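Local coordinates for choline binding protein PCPA (Streptococcus pneumoniae, PDB 4CP6) that is a pneumococcal surface antigen with leucine-rich repeats, probably held on the cell wall by binding choline, at residues 394-397 / 398-401. Sequence-based numbering, arbitrary orientation.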
loop_
_atom_site.group_PDB
_atom_site.type_symbol
_atom_site.label_atom_id
_atom_site.label_comp_id
_atom_site.label_asym_id
_atom_site.label_seq_id
_atom_site.Cartn_x
_atom_site.Cartn_y
_atom_site.Cartn_z
ATOM N N THR A 394 33.443 -8.098 -21.741
ATOM C CA THR A 394 33.937 -7.770 -23.079
ATOM C C THR A 394 35.413 -7.471 -23.129
ATOM O O THR A 394 35.965 -7.443 -24.229
ATOM C CB THR A 394 33.142 -6.574 -23.661
ATOM O OG1 THR A 394 33.393 -5.433 -22.850
ATOM C CG2 THR A 394 31.650 -6.865 -23.779
ATOM N N SER A 395 36.067 -7.185 -21.986
ATOM C CA SER A 395 37.493 -6.843 -22.026
ATOM C C SER A 395 38.245 -7.296 -20.802
ATOM O O SER A 395 37.652 -7.491 -19.738
ATOM C CB SER A 395 37.660 -5.333 -22.149
ATOM O OG SER A 395 37.299 -4.655 -20.949
ATOM N N GLU A 396 39.576 -7.356 -20.917
ATOM C CA GLU A 396 40.447 -7.653 -19.789
ATOM C C GLU A 396 40.336 -6.542 -18.736
ATOM O O GLU A 396 40.392 -6.861 -17.552
ATOM C CB GLU A 396 41.910 -7.826 -20.255
ATOM C CG GLU A 396 42.166 -9.159 -20.952
ATOM C CD GLU A 396 41.972 -10.434 -20.145
ATOM O OE1 GLU A 396 42.158 -10.410 -18.908
ATOM O OE2 GLU A 396 41.685 -11.481 -20.767
ATOM N N HIS A 397 40.131 -5.251 -19.134
ATOM C CA HIS A 397 39.985 -4.159 -18.163
ATOM C C HIS A 397 38.739 -4.386 -17.300
ATOM O O HIS A 397 38.819 -4.265 -16.077
ATOM C CB HIS A 397 39.925 -2.773 -18.816
ATOM C CG HIS A 397 39.676 -1.667 -17.832
ATOM N ND1 HIS A 397 40.547 -1.430 -16.779
ATOM C CD2 HIS A 397 38.621 -0.821 -17.723
ATOM C CE1 HIS A 397 40.029 -0.418 -16.100
ATOM N NE2 HIS A 397 38.873 -0.013 -16.635
ATOM N N ILE A 398 37.605 -4.747 -17.919
ATOM C CA ILE A 398 36.402 -4.993 -17.108
ATOM C C ILE A 398 36.614 -6.199 -16.160
ATOM O O ILE A 398 36.214 -6.134 -14.999
ATOM C CB ILE A 398 35.172 -5.074 -18.003
ATOM C CG1 ILE A 398 34.897 -3.651 -18.532
ATOM C CG2 ILE A 398 33.941 -5.629 -17.225
ATOM C CD1 ILE A 398 33.895 -3.559 -19.712
ATOM N N LYS A 399 37.348 -7.248 -16.606
ATOM C CA LYS A 399 37.700 -8.362 -15.732
ATOM C C LYS A 399 38.544 -7.826 -14.560
ATOM O O LYS A 399 38.322 -8.234 -13.419
ATOM C CB LYS A 399 38.470 -9.444 -16.544
ATOM C CG LYS A 399 39.037 -10.567 -15.689
ATOM C CD LYS A 399 39.425 -11.772 -16.539
ATOM C CE LYS A 399 39.971 -12.901 -15.701
ATOM N NZ LYS A 399 40.016 -14.148 -16.509
ATOM N N ASP A 400 39.507 -6.919 -14.833
ATOM C CA ASP A 400 40.348 -6.351 -13.766
ATOM C C ASP A 400 39.508 -5.586 -12.760
ATOM O O ASP A 400 39.735 -5.665 -11.550
ATOM C CB ASP A 400 41.430 -5.410 -14.334
ATOM C CG ASP A 400 42.468 -6.079 -15.211
ATOM O OD1 ASP A 400 42.625 -7.316 -15.115
ATOM O OD2 ASP A 400 43.139 -5.357 -15.975
ATOM N N VAL A 401 38.536 -4.812 -13.262
ATOM C CA VAL A 401 37.647 -4.061 -12.366
ATOM C C VAL A 401 36.845 -5.043 -11.486
ATOM O O VAL A 401 36.767 -4.875 -10.247
ATOM C CB VAL A 401 36.725 -3.129 -13.186
ATOM C CG1 VAL A 401 35.599 -2.586 -12.306
ATOM C CG2 VAL A 401 37.534 -1.993 -13.819
HETATM O O HOH W 1 41.181 -13.724 -19.164
HETATM O O HOH W 2 42.202 -9.793 -16.314
HETATM O O HOH W 3 42.869 -2.699 -15.926
#
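Ser395 caps the N-terminus of helix 396-405: its OG accepts the backbone N-H of Ile398 at 3.0 Å, nearly straight at 167°. With OG turned between its own backbone N and carbonyl carbon (chi1 71°), the hydroxyl also lies 3.6 Å from Ile398 CG1. Ile398 is the buried residue of the contact, its CD1 3.7 Å from Thr394 OG1 and its side chain against Phe376, which marks the tightly packed side. Lys399 N, Asp400 N and Val401 N bond to the carbonyls of Ser395, Glu396 and His397, forming the opening turns of the helix. One turn on, Val401 CG2 sits over a face of the His397 imidazole, 3.9 Å from its centroid and offset toward the rim, a CH-pi contact. The solvent side, with the exposed Glu396, His397 and Asp400, is looser and water-mediated: one water links Glu396 OE1 to Asp400 OD1, and another, in the imidazole plane, spans His397 ND1 and Asp400 OD2. A third joins Glu396 OE2 to Lys399 NZ, which extends to strand 412-414 and bonds to Ile412 O. Thr394 OG1 bonds to Asn371 O. The helix connects strand 390-393 to the parallel strand 412-414 in a beta-alpha-beta unit, Glu396 and Lys399 touching Val414.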